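Local coordinates for succinate dehydrogenase (Membrane anchor subunit) (Mycolicibacterium smegmatis, PDB 7D6V), which anchors mycobacterial succinate dehydrogenase Sdh1 in the membrane, carries an embedded Rieske-type [2Fe-2S] cluster, and binds ubiquinone-1, probably passing electrons from succinate to quinone, at residues C[50-53]-C[54-57]; C[72-76]-C[77-81]; C[95-98]-C[99-103]. All blocks are in the same frame, centred on the assembly; numbering follows the deposited sequence.

Contact 1 (C[50-53]-C[54-57]); sequences TIRA and FWGS
Arg-52 NH1 reaches past the end of helix 33-55 to the carbonyl of Ser-57, forming a hydrogen bond of 3.1 Å between NH1 and Ser-57 O. The donor lies in the carbonyl plane, although the oxygen sits 25° out of the guanidinium plane. Bends at chi2 (-59°) and chi3 (-74°) curl the arginine chain forward, past the helix end, toward Ser-57. The other guanidinium nitrogens have partners of their own: NE makes a salt bridge with Asp-255, and NH2 bonds to Ala-58 O. Among backbone bonds, Phe-54 N donates to Thr-50 O at 3.0 Å, a helical i to i+4 link, whereas Trp-55 N to Arg-52 O is weak at 3.4 Å. Thr-50 O also meets the edge of the Phe-54 ring, near its plane, while Thr-50 OG1 turns back to Val-46 O. Gly-56 then leaves the helix with positive phi, and Tyr-71 OH hydrogen-bonds both Gly-56 N and Arg-52 O. Two apolar contacts lie along the last turn. Thr-50 CG2 lies alongside the Phe-54 ring, 3.8 Å from CD2. Ile-51 CG2 comes within 4.0 Å of Trp-55 CE3, the two side chains running at a slant to each other. The buried cation thus has a carboxylate to balance it and carbonyls to solvate it, which probably favours the charged form and ties the weakly bonded helix end to the loop and helix 240-264.

Contact 2 (C[72-76]-C[77-81]); sequences SPCVS and TACAP
Ser-76 OG is gripped by several groups: it accepts a nearly straight bond from Ala-78 N (2.9 Å between OG and N, 170° at the hydrogen) and is also hydrogen-bonded to Gly-91 O, with a weak link to Val-90 O. The side chain of Ser-76 places OG opposite its own nitrogen (chi1 159°), turned forward over the following peptides, and the bond to the amide two residues on defines an ST turn. It overlaps a type I beta turn from Ser-76 to Cys-79, whose closing bond from Cys-79 N to Ser-76 O is long and weak at 3.5 Å. Thr-77 OG1 is also hydrogen-bonded to Gly-91 O, which thus partners both hydroxyls. Inside the bend, Cys-79 folds its sulfur back toward the preceding residues: its SG lies 3.5 Å from Ser-76 CB and faces Cys-74 SG at 3.3 Å. That sulfur-to-sulfur distance is too long for a disulfide, and the model contains two separate cysteines, both buried. Backbone bonds of Val-75 with Trp-89 and Val-90, and of Thr-77 with Gly-91, join the bend to residues 89-91. The serine hydroxyl probably contributes more to holding the reversal than the weak closing bond does, with the backbone bonds to residues 89-91 helping, while the two buried sulfurs lie against each other, modelled as unlinked.

Contact 3 (C[95-98]-C[99-103]); sequences WFIP and MAFIS
Phe-101 has CG tucked between its backbone nitrogen and carbonyl carbon (chi1 66°), a torsion that swings the ring back toward Ile-97, and Ile-97 answers with CG2 placed opposite its own nitrogen (chi1 -53°, measured to CG1). As a result the methyl CG2 of Ile-97 bears on the root of the ring, 3.7 Å from both CG and CD2 of Phe-101, in a slanting approach that leads with the methyl branch. Pro-98 packs at about a right angle to the phenylalanine side chain, with Pro-98 CG 4.1 Å from Phe-101 CB. Its carbonyl lies at the edge of the ring, in its plane, with Pro-98 O 3.3 Å from CD2. The same oxygen takes the amide of Phe-101 in a weak bond, 3.2 Å from N to O but bent to 126°. One oxygen therefore meets both the amide and the ring edge of a single residue. Beyond the turn, Ile-102 CG1 lies over one face of the Phe-101 ring, while Val-90 touches the same side chain from another part of the loop. Met-99, at the second position of the turn, points its CB away from the preceding residues; its chain, extended beyond CG, reaches Tyr-59 and Tyr-71. Residues 98-101 make a type I beta turn with Pro-98 first and Phe-101 last, within the long loop that delivers the chain to helix 104-112 of the membrane anchor.

Contact 1 ends helix 33-55, and contacts 2 and 3 lie farther along, in the loop before helix 104-112. Contact 3 bridges the other two, its centre about 9 Å from that of contact 1 and about 10 Å from that of contact 2. Phe-54 CE1 packs against Pro-98 CD at 3.6 Å, and Met-99 SD packs beside the two cysteines, 3.7 Å from Cys-79 SG. Contacts 1 and 2 do not touch; their nearest atoms are about 6 Å apart. No residue of the three belongs to the iron-sulfur cluster or ubiquinone-1 pocket, but the Thr-50 side chain lies about 9 Å from the bound phospholipid.

Contact 1 (C[50-53]-C[54-57])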
# COMPACT_ATOMS: atom_id res chain seq x y z
N THR C 50 -2.06 -19.61 -44.83
CA THR C 50 -2.83 -19.34 -46.04
C THR C 50 -2.33 -20.18 -47.21
O THR C 50 -3.12 -20.84 -47.90
CB THR C 50 -2.76 -17.86 -46.38
OG1 THR C 50 -2.89 -17.09 -45.17
CG2 THR C 50 -3.88 -17.48 -47.33
N ILE C 51 -1.01 -20.18 -47.43
CA ILE C 51 -0.47 -20.93 -48.56
C ILE C 51 -0.79 -22.41 -48.43
O ILE C 51 -1.25 -23.05 -49.38
CB ILE C 51 1.05 -20.69 -48.69
CG1 ILE C 51 1.33 -19.22 -49.00
CG2 ILE C 51 1.63 -21.58 -49.77
CD1 ILE C 51 2.81 -18.88 -49.06
N ARG C 52 -0.57 -22.97 -47.24
CA ARG C 52 -0.77 -24.41 -47.07
C ARG C 52 -2.25 -24.78 -47.11
O ARG C 52 -2.60 -25.85 -47.62
CB ARG C 52 -0.13 -24.88 -45.77
CG ARG C 52 1.29 -25.36 -45.95
CD ARG C 52 1.34 -26.51 -46.93
NE ARG C 52 0.82 -27.74 -46.35
CZ ARG C 52 0.50 -28.82 -47.05
NH1 ARG C 52 0.65 -28.83 -48.37
NH2 ARG C 52 0.03 -29.89 -46.44
N ALA C 53 -3.13 -23.92 -46.60
CA ALA C 53 -4.55 -24.21 -46.63
C ALA C 53 -5.11 -24.15 -48.04
O ALA C 53 -6.03 -24.91 -48.37
CB ALA C 53 -5.30 -23.23 -45.72
N PHE C 54 -4.58 -23.27 -48.88
CA PHE C 54 -5.07 -23.19 -50.25
C PHE C 54 -4.26 -24.03 -51.23
O PHE C 54 -4.60 -24.05 -52.42
CB PHE C 54 -5.09 -21.73 -50.72
CG PHE C 54 -6.24 -20.95 -50.16
CD1 PHE C 54 -7.51 -21.09 -50.70
CD2 PHE C 54 -6.06 -20.10 -49.09
CE1 PHE C 54 -8.56 -20.38 -50.19
CE2 PHE C 54 -7.12 -19.38 -48.58
CZ PHE C 54 -8.37 -19.52 -49.13
N TRP C 55 -3.22 -24.72 -50.78
CA TRP C 55 -2.43 -25.54 -51.70
C TRP C 55 -3.27 -26.66 -52.31
O TRP C 55 -3.18 -26.93 -53.51
CB TRP C 55 -1.21 -26.12 -51.00
CG TRP C 55 -0.20 -26.60 -51.97
CD1 TRP C 55 -0.08 -27.85 -52.48
CD2 TRP C 55 0.83 -25.81 -52.59
NE1 TRP C 55 0.96 -27.91 -53.37
CE2 TRP C 55 1.53 -26.67 -53.46
CE3 TRP C 55 1.22 -24.48 -52.50
CZ2 TRP C 55 2.61 -26.23 -54.22
CZ3 TRP C 55 2.28 -24.04 -53.25
CH2 TRP C 55 2.97 -24.91 -54.10
N GLY C 56 -4.07 -27.34 -51.49
CA GLY C 56 -4.97 -28.34 -52.01
C GLY C 56 -4.37 -29.71 -52.24
O GLY C 56 -5.06 -30.59 -52.77
N SER C 57 -3.12 -29.93 -51.87
CA SER C 57 -2.50 -31.23 -52.03
C SER C 57 -1.47 -31.44 -50.93
O SER C 57 -1.14 -30.51 -50.19
CB SER C 57 -1.86 -31.38 -53.42
OG SER C 57 -0.67 -30.63 -53.52

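Contact 2 (C[72-76]-C[77-81])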
# COMPACT_ATOMS: atom_id res chain seq x y z
N SER C 72 -8.40 -30.61 -41.66
CA SER C 72 -8.92 -31.72 -40.84
C SER C 72 -10.35 -32.09 -41.20
O SER C 72 -10.58 -33.22 -41.66
CB SER C 72 -8.73 -31.40 -39.36
OG SER C 72 -7.36 -31.32 -39.02
N PRO C 73 -11.36 -31.22 -41.03
CA PRO C 73 -12.69 -31.60 -41.53
C PRO C 73 -12.70 -31.53 -43.05
O PRO C 73 -12.67 -30.45 -43.63
CB PRO C 73 -13.63 -30.57 -40.89
CG PRO C 73 -12.80 -29.86 -39.86
CD PRO C 73 -11.41 -29.89 -40.41
N CYS C 74 -12.72 -32.69 -43.70
CA CYS C 74 -12.44 -32.80 -45.13
C CYS C 74 -13.68 -33.41 -45.78
O CYS C 74 -13.75 -34.61 -46.01
CB CYS C 74 -11.17 -33.65 -45.32
SG CYS C 74 -10.24 -33.38 -46.83
N VAL C 75 -14.64 -32.55 -46.10
CA VAL C 75 -16.02 -32.97 -46.36
C VAL C 75 -16.39 -32.85 -47.83
O VAL C 75 -17.57 -32.76 -48.16
CB VAL C 75 -17.00 -32.18 -45.48
CG1 VAL C 75 -16.69 -32.40 -44.01
CG2 VAL C 75 -16.93 -30.70 -45.81
N SER C 76 -15.42 -32.86 -48.73
CA SER C 76 -15.69 -32.75 -50.16
C SER C 76 -15.39 -34.08 -50.85
O SER C 76 -14.63 -34.90 -50.35
CB SER C 76 -14.85 -31.64 -50.79
OG SER C 76 -14.74 -31.82 -52.18
N THR C 77 -16.03 -34.28 -52.00
CA THR C 77 -15.79 -35.48 -52.79
C THR C 77 -14.53 -35.37 -53.64
O THR C 77 -14.16 -36.35 -54.29
CB THR C 77 -16.99 -35.78 -53.68
OG1 THR C 77 -17.22 -34.69 -54.57
CG2 THR C 77 -18.23 -36.02 -52.84
N ALA C 78 -13.88 -34.21 -53.65
CA ALA C 78 -12.61 -34.03 -54.33
C ALA C 78 -11.42 -34.34 -53.43
O ALA C 78 -10.27 -34.17 -53.85
CB ALA C 78 -12.49 -32.59 -54.86
N CYS C 79 -11.67 -34.79 -52.21
CA CYS C 79 -10.65 -35.07 -51.22
C CYS C 79 -10.03 -36.44 -51.45
O CYS C 79 -10.61 -37.31 -52.10
CB CYS C 79 -11.24 -34.98 -49.82
SG CYS C 79 -12.11 -33.43 -49.50
N ALA C 80 -8.84 -36.62 -50.89
CA ALA C 80 -8.12 -37.88 -51.05
C ALA C 80 -8.92 -39.01 -50.41
O ALA C 80 -9.58 -38.81 -49.39
CB ALA C 80 -6.74 -37.79 -50.42
N PRO C 81 -8.91 -40.21 -51.00
CA PRO C 81 -9.69 -41.32 -50.44
C PRO C 81 -9.29 -41.62 -49.01
O PRO C 81 -8.11 -41.76 -48.69
CB PRO C 81 -9.35 -42.49 -51.38
CG PRO C 81 -8.99 -41.83 -52.66
CD PRO C 81 -8.28 -40.57 -52.28

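Contact 3 (C[95-98]-C[99-103])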
# COMPACT_ATOMS: atom_id res chain seq x y z
N TRP C 95 -11.05 -23.63 -56.33
CA TRP C 95 -9.75 -22.94 -56.34
C TRP C 95 -9.62 -21.81 -55.32
O TRP C 95 -8.51 -21.33 -55.08
CB TRP C 95 -9.43 -22.40 -57.74
CG TRP C 95 -10.00 -21.04 -58.10
CD1 TRP C 95 -11.16 -20.80 -58.78
CD2 TRP C 95 -9.43 -19.75 -57.83
NE1 TRP C 95 -11.36 -19.45 -58.93
CE2 TRP C 95 -10.31 -18.78 -58.36
CE3 TRP C 95 -8.26 -19.32 -57.19
CZ2 TRP C 95 -10.05 -17.42 -58.26
CZ3 TRP C 95 -8.02 -17.96 -57.09
CH2 TRP C 95 -8.91 -17.03 -57.63
N PHE C 96 -10.72 -21.41 -54.67
CA PHE C 96 -10.63 -20.38 -53.64
C PHE C 96 -11.43 -20.73 -52.40
O PHE C 96 -11.41 -19.95 -51.44
CB PHE C 96 -11.05 -19.00 -54.18
CG PHE C 96 -12.52 -18.86 -54.48
CD1 PHE C 96 -13.41 -18.43 -53.50
CD2 PHE C 96 -13.01 -19.12 -55.74
CE1 PHE C 96 -14.76 -18.29 -53.78
CE2 PHE C 96 -14.36 -18.98 -56.03
CZ PHE C 96 -15.23 -18.57 -55.04
N ILE C 97 -12.13 -21.85 -52.39
CA ILE C 97 -12.67 -22.43 -51.17
C ILE C 97 -11.64 -23.43 -50.65
O ILE C 97 -11.34 -24.40 -51.36
CB ILE C 97 -14.02 -23.11 -51.42
CG1 ILE C 97 -14.98 -22.14 -52.11
CG2 ILE C 97 -14.62 -23.61 -50.11
CD1 ILE C 97 -15.21 -20.87 -51.34
N PRO C 98 -11.07 -23.23 -49.47
CA PRO C 98 -10.14 -24.22 -48.93
C PRO C 98 -10.87 -25.50 -48.58
O PRO C 98 -12.06 -25.51 -48.29
CB PRO C 98 -9.58 -23.53 -47.69
CG PRO C 98 -10.63 -22.56 -47.28
CD PRO C 98 -11.31 -22.11 -48.54
N MET C 99 -10.12 -26.61 -48.63
CA MET C 99 -10.73 -27.91 -48.36
C MET C 99 -11.26 -28.01 -46.93
O MET C 99 -12.10 -28.87 -46.66
CB MET C 99 -9.72 -29.02 -48.63
CG MET C 99 -9.88 -29.66 -50.00
SD MET C 99 -9.11 -31.27 -50.11
CE MET C 99 -9.00 -31.47 -51.89
N ALA C 100 -10.81 -27.14 -46.03
CA ALA C 100 -11.26 -27.11 -44.65
C ALA C 100 -12.01 -25.82 -44.34
O ALA C 100 -11.80 -25.19 -43.30
CB ALA C 100 -10.08 -27.28 -43.69
N PHE C 101 -12.89 -25.42 -45.25
CA PHE C 101 -13.67 -24.20 -45.10
C PHE C 101 -14.67 -24.27 -43.95
O PHE C 101 -15.24 -23.24 -43.58
CB PHE C 101 -14.42 -23.89 -46.39
CG PHE C 101 -15.47 -24.91 -46.73
CD1 PHE C 101 -16.80 -24.68 -46.42
CD2 PHE C 101 -15.14 -26.09 -47.37
CE1 PHE C 101 -17.77 -25.61 -46.73
CE2 PHE C 101 -16.10 -27.02 -47.68
CZ PHE C 101 -17.42 -26.78 -47.36
N ILE C 102 -14.92 -25.46 -43.41
CA ILE C 102 -15.85 -25.58 -42.29
C ILE C 102 -15.22 -25.05 -41.01
O ILE C 102 -15.88 -24.37 -40.22
CB ILE C 102 -16.30 -27.05 -42.14
CG1 ILE C 102 -17.19 -27.45 -43.32
CG2 ILE C 102 -17.02 -27.27 -40.82
CD1 ILE C 102 -18.48 -26.66 -43.40
N SER C 103 -13.94 -25.35 -40.78
CA SER C 103 -13.29 -25.06 -39.51
C SER C 103 -12.35 -23.87 -39.55
O SER C 103 -12.21 -23.19 -38.53
CB SER C 103 -12.51 -26.28 -39.04
OG SER C 103 -11.64 -26.75 -40.06